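Local structure of malyl-CoA lyase/beta-methylmalyl-CoA lyase (Methylobacterium extorquens, 5UGR) at residues A[269-282]-A[308-321]. The protein belongs to the HpcH/HpaI aldolase/citrate lyase family of TIM-barrel enzymes and holds a bound magnesium ion. Numbering follows the deposited sequence.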
loop_
_atom_site.group_PDB
_atom_site.type_symbol
_atom_site.label_atom_id
_atom_site.label_comp_id
_atom_site.label_asym_id
_atom_site.label_seq_id
_atom_site.Cartn_x
_atom_site.Cartn_y
_atom_site.Cartn_z
ATOM N N THR A 269 -6.094 19.664 33.437
ATOM C CA THR A 269 -5.485 19.008 34.591
ATOM C C THR A 269 -6.136 17.606 34.738
ATOM O O THR A 269 -7.343 17.501 34.787
ATOM C CB THR A 269 -5.695 19.891 35.797
ATOM O OG1 THR A 269 -4.906 21.077 35.621
ATOM C CG2 THR A 269 -5.209 19.188 37.081
ATOM N N PRO A 270 -5.333 16.532 34.855
ATOM C CA PRO A 270 -5.971 15.208 35.068
ATOM C C PRO A 270 -6.672 15.117 36.421
ATOM O O PRO A 270 -6.266 15.808 37.363
ATOM C CB PRO A 270 -4.801 14.219 34.984
ATOM C CG PRO A 270 -3.572 15.036 35.162
ATOM C CD PRO A 270 -3.880 16.434 34.726
ATOM N N SER A 271 -7.737 14.302 36.509
ATOM C CA SER A 271 -8.443 14.145 37.825
ATOM C C SER A 271 -7.526 13.472 38.812
ATOM O O SER A 271 -6.605 12.718 38.425
ATOM C CB SER A 271 -9.721 13.324 37.709
ATOM O OG SER A 271 -9.459 11.954 37.445
ATOM N N GLU A 272 -7.781 13.740 40.091
ATOM C CA GLU A 272 -7.070 13.063 41.176
ATOM C C GLU A 272 -7.201 11.543 41.056
ATOM O O GLU A 272 -6.213 10.799 41.251
ATOM C CB GLU A 272 -7.550 13.591 42.549
ATOM C CG GLU A 272 -6.924 14.950 42.890
ATOM C CD GLU A 272 -7.291 15.507 44.268
ATOM O OE1 GLU A 272 -8.152 14.915 44.961
ATOM O OE2 GLU A 272 -6.704 16.548 44.628
ATOM N N ALA A 273 -8.381 11.098 40.648
ATOM C CA ALA A 273 -8.669 9.713 40.537
ATOM C C ALA A 273 -7.852 9.060 39.409
ATOM O O ALA A 273 -7.323 7.965 39.583
ATOM C CB ALA A 273 -10.164 9.508 40.294
ATOM N N GLU A 274 -7.718 9.717 38.257
ATOM C CA GLU A 274 -6.959 9.086 37.182
ATOM C C GLU A 274 -5.468 9.036 37.493
ATOM O O GLU A 274 -4.805 8.056 37.113
ATOM C CB GLU A 274 -7.298 9.669 35.793
ATOM C CG GLU A 274 -6.642 10.924 35.404
ATOM C CD GLU A 274 -7.330 11.516 34.112
ATOM O OE1 GLU A 274 -8.056 12.554 34.226
ATOM O OE2 GLU A 274 -7.171 10.938 32.991
ATOM N N VAL A 275 -4.963 10.035 38.222
ATOM C CA VAL A 275 -3.563 10.030 38.644
ATOM C C VAL A 275 -3.363 8.912 39.670
ATOM O O VAL A 275 -2.394 8.166 39.579
ATOM C CB VAL A 275 -3.119 11.394 39.168
ATOM C CG1 VAL A 275 -1.739 11.379 39.811
ATOM C CG2 VAL A 275 -3.138 12.453 38.001
ATOM N N THR A 276 -4.262 8.823 40.660
ATOM C CA THR A 276 -4.182 7.735 41.633
ATOM C C THR A 276 -4.179 6.344 41.006
ATOM O O THR A 276 -3.282 5.524 41.341
ATOM C CB THR A 276 -5.271 7.889 42.689
ATOM O OG1 THR A 276 -4.961 9.086 43.419
ATOM C CG2 THR A 276 -5.340 6.650 43.616
ATOM N N LYS A 277 -5.059 6.122 40.025
ATOM C CA LYS A 277 -5.057 4.833 39.317
ATOM C C LYS A 277 -3.739 4.548 38.634
ATOM O O LYS A 277 -3.231 3.397 38.682
ATOM C CB LYS A 277 -6.188 4.735 38.305
ATOM C CG LYS A 277 -6.186 3.446 37.489
ATOM C CD LYS A 277 -7.417 3.231 36.622
ATOM C CE LYS A 277 -7.592 1.715 36.433
ATOM N NZ LYS A 277 -8.649 1.342 35.461
ATOM N N ALA A 278 -3.202 5.555 37.951
ATOM C CA ALA A 278 -1.886 5.421 37.333
ATOM C C ALA A 278 -0.786 5.088 38.373
ATOM O O ALA A 278 0.062 4.204 38.125
ATOM C CB ALA A 278 -1.509 6.636 36.465
ATOM N N ARG A 279 -0.806 5.766 39.519
ATOM C CA ARG A 279 0.187 5.490 40.575
ATOM C C ARG A 279 0.063 4.074 41.103
ATOM O O ARG A 279 1.073 3.400 41.349
ATOM C CB ARG A 279 0.112 6.491 41.735
ATOM C CG ARG A 279 0.491 7.912 41.300
ATOM C CD ARG A 279 1.141 8.748 42.369
ATOM N NE ARG A 279 1.250 10.147 41.992
ATOM C CZ ARG A 279 2.297 10.739 41.389
ATOM N NH1 ARG A 279 3.416 10.072 41.026
ATOM N NH2 ARG A 279 2.205 12.050 41.142
ATOM N N ARG A 280 -1.151 3.593 41.169
ATOM C CA ARG A 280 -1.375 2.233 41.653
ATOM C C ARG A 280 -0.958 1.187 40.654
ATOM O O ARG A 280 -0.522 0.104 41.030
ATOM C CB ARG A 280 -2.842 2.035 42.008
ATOM C CG ARG A 280 -3.228 2.895 43.226
ATOM C CD ARG A 280 -4.645 2.645 43.667
ATOM N NE ARG A 280 -4.801 1.313 44.240
ATOM C CZ ARG A 280 -5.718 0.407 43.851
ATOM N NH1 ARG A 280 -6.616 0.682 42.947
ATOM N NH2 ARG A 280 -5.739 -0.812 44.386
ATOM N N ILE A 281 -1.082 1.517 39.369
ATOM C CA ILE A 281 -0.537 0.673 38.330
ATOM C C ILE A 281 0.991 0.543 38.490
ATOM O O ILE A 281 1.527 -0.558 38.391
ATOM C CB ILE A 281 -0.961 1.149 36.929
ATOM C CG1 ILE A 281 -2.438 0.815 36.681
ATOM C CG2 ILE A 281 -0.109 0.505 35.859
ATOM C CD1 ILE A 281 -3.060 1.511 35.454
ATOM N N LEU A 282 1.673 1.665 38.704
ATOM C CA LEU A 282 3.137 1.649 38.854
ATOM C C LEU A 282 3.518 0.840 40.112
ATOM O O LEU A 282 4.493 0.095 40.070
ATOM C CB LEU A 282 3.725 3.081 38.883
ATOM C CG LEU A 282 3.483 3.983 37.659
ATOM C CD1 LEU A 282 4.481 5.128 37.663
ATOM C CD2 LEU A 282 3.462 3.239 36.345
ATOM N N ILE A 308 0.236 -0.026 30.964
ATOM C CA ILE A 308 1.404 0.426 31.768
ATOM C C ILE A 308 1.996 1.670 31.121
ATOM O O ILE A 308 2.300 2.631 31.823
ATOM C CB ILE A 308 2.456 -0.698 31.897
ATOM C CG1 ILE A 308 1.883 -1.787 32.832
ATOM C CG2 ILE A 308 3.816 -0.172 32.323
ATOM C CD1 ILE A 308 2.603 -3.132 32.772
ATOM N N ARG A 309 2.224 1.629 29.789
ATOM C CA ARG A 309 2.809 2.774 29.115
ATOM C C ARG A 309 1.977 4.031 29.212
ATOM O O ARG A 309 2.537 5.131 29.399
ATOM C CB ARG A 309 3.231 2.437 27.681
ATOM C CG ARG A 309 4.319 1.395 27.605
ATOM C CD ARG A 309 4.683 0.917 26.209
ATOM N NE ARG A 309 5.951 0.173 26.218
ATOM C CZ ARG A 309 6.715 -0.013 25.161
ATOM N NH1 ARG A 309 6.331 0.426 23.938
ATOM N NH2 ARG A 309 7.833 -0.693 25.324
ATOM N N MET A 310 0.648 3.891 29.149
ATOM C CA MET A 310 -0.237 5.028 29.397
ATOM C C MET A 310 -0.119 5.569 30.795
ATOM O O MET A 310 -0.158 6.779 31.003
ATOM C CB MET A 310 -1.691 4.693 29.089
ATOM C CG MET A 310 -1.926 4.404 27.645
ATOM S SD MET A 310 -3.686 4.351 27.164
ATOM C CE MET A 310 -4.081 6.126 27.118
ATOM N N ALA A 311 0.012 4.680 31.769
ATOM C CA ALA A 311 0.134 5.090 33.161
ATOM C C ALA A 311 1.439 5.845 33.402
ATOM O O ALA A 311 1.439 6.897 34.050
ATOM C CB ALA A 311 0.043 3.883 34.070
ATOM N N GLU A 312 2.519 5.341 32.818
ATOM C CA GLU A 312 3.805 6.013 32.954
ATOM C C GLU A 312 3.743 7.438 32.372
ATOM O O GLU A 312 4.254 8.381 32.976
ATOM C CB GLU A 312 4.914 5.204 32.278
ATOM C CG GLU A 312 5.264 3.919 32.982
ATOM C CD GLU A 312 6.235 3.021 32.242
ATOM O OE1 GLU A 312 6.240 3.062 30.986
ATOM O OE2 GLU A 312 6.931 2.233 32.938
ATOM N N ALA A 313 3.077 7.582 31.210
ATOM C CA ALA A 313 2.960 8.905 30.560
ATOM C C ALA A 313 2.130 9.871 31.428
ATOM O O ALA A 313 2.533 11.069 31.639
ATOM C CB ALA A 313 2.368 8.765 29.152
ATOM N N LEU A 314 1.019 9.369 31.974
ATOM C CA LEU A 314 0.170 10.228 32.798
ATOM C C LEU A 314 0.903 10.705 34.051
ATOM O O LEU A 314 0.754 11.868 34.458
ATOM C CB LEU A 314 -1.127 9.552 33.187
ATOM C CG LEU A 314 -2.095 10.403 34.014
ATOM C CD1 LEU A 314 -2.494 11.655 33.252
ATOM C CD2 LEU A 314 -3.299 9.546 34.363
ATOM N N ILE A 315 1.679 9.823 34.665
ATOM C CA ILE A 315 2.446 10.199 35.844
ATOM C C ILE A 315 3.508 11.232 35.547
ATOM O O ILE A 315 3.737 12.150 36.343
ATOM C CB ILE A 315 3.009 8.993 36.566
ATOM C CG1 ILE A 315 1.879 8.170 37.211
ATOM C CG2 ILE A 315 4.007 9.408 37.650
ATOM C CD1 ILE A 315 0.803 8.943 37.975
ATOM N N GLN A 316 4.169 11.107 34.404
ATOM C CA GLN A 316 5.191 12.094 34.070
ATOM C C GLN A 316 4.561 13.485 33.974
ATOM O O GLN A 316 5.149 14.481 34.381
ATOM C CB GLN A 316 5.957 11.715 32.772
ATOM C CG GLN A 316 6.973 10.553 32.920
ATOM C CD GLN A 316 8.089 10.767 33.946
ATOM O OE1 GLN A 316 8.324 9.887 34.790
ATOM N NE2 GLN A 316 8.788 11.908 33.884
ATOM N N LYS A 317 3.380 13.538 33.389
ATOM C CA LYS A 317 2.560 14.754 33.304
ATOM C C LYS A 317 2.080 15.321 34.668
ATOM O O LYS A 317 2.190 16.545 34.933
ATOM C CB LYS A 317 1.390 14.539 32.301
ATOM C CG LYS A 317 1.720 14.722 30.804
ATOM C CD LYS A 317 2.304 13.492 30.092
ATOM C CE LYS A 317 1.575 13.049 28.827
ATOM N NZ LYS A 317 1.983 13.735 27.548
ATOM N N ALA A 318 1.600 14.445 35.555
ATOM C CA ALA A 318 1.214 14.828 36.915
ATOM C C ALA A 318 2.416 15.349 37.708
ATOM O O ALA A 318 2.335 16.314 38.480
ATOM C CB ALA A 318 0.581 13.641 37.640
ATOM N N ASP A 319 3.554 14.702 37.504
ATOM C CA ASP A 319 4.767 15.093 38.229
ATOM C C ASP A 319 5.170 16.481 37.776
ATOM O O ASP A 319 5.649 17.284 38.566
ATOM C CB ASP A 319 5.905 14.112 37.942
ATOM C CG ASP A 319 5.720 12.740 38.642
ATOM O OD1 ASP A 319 4.780 12.552 39.503
ATOM O OD2 ASP A 319 6.601 11.874 38.361
ATOM N N ALA A 320 5.037 16.761 36.473
ATOM C CA ALA A 320 5.389 18.100 35.939
ATOM C C ALA A 320 4.560 19.209 36.556
ATOM O O ALA A 320 5.047 20.296 36.844
ATOM C CB ALA A 320 5.217 18.124 34.434
ATOM N N MET A 321 3.289 18.930 36.747
ATOM C CA MET A 321 2.368 19.870 37.358
ATOM C C MET A 321 2.812 20.171 38.758
ATOM O O MET A 321 2.738 21.309 39.182
ATOM C CB MET A 321 0.904 19.377 37.322
ATOM C CG MET A 321 0.101 20.137 36.274
ATOM S SD MET A 321 -1.493 19.434 36.415
ATOM C CE MET A 321 -2.019 20.540 37.782
#
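Arg279 and Asp319 form a salt bridge across two helices that follow the last strand of the TIM barrel, 272-291 and 305-322, whose segments here cross at -123° with axes 8.7 Å apart. Both terminal nitrogens of the arginine grip one carboxylate oxygen: Arg279 NH2 lies 3.1 Å and Arg279 NH1 3.2 Å from Asp319 OD1. The guanidinium and carboxylate planes are nearly coplanar; NH1 approaches the syn lone pair of OD1, while NH2 meets OD1 nearly along its C-O axis. A long arginine suits this exposed edge of the interface, because its CG touches Ile315 CD1, which also lies over one guanidinium face, before its charge reaches the aspartate. At the start of helix 272-291, Ser271 and Glu274 make a capping box: Glu274 N donates to Ser271 OG, a hydroxyl short enough to cap it, and Ser271 N to Glu274 OE1 (2.9 Å each). With CG between backbone N and carbonyl carbon (chi1 82°), Glu274 turns its carboxylate back to the amide of Ser271.

Ile315 is a knob in the hole formed by Val275, Ala278, Arg279 and Leu282; its branching sends CG1 and CD1 to Ala278 and CG2 to Arg279 NH1. Small side chains allow the close approach here: Ala278 and Ala311 meet with their CB atoms 4.0 Å apart, and Ile281 CG2 packs against Ala311 CB. In the modelled conformer, Leu314 CD1 reaches the Pro270 ring. Finally, Met321, bent at chi3, brings its CE to 3.5 Å from Thr269 CG2.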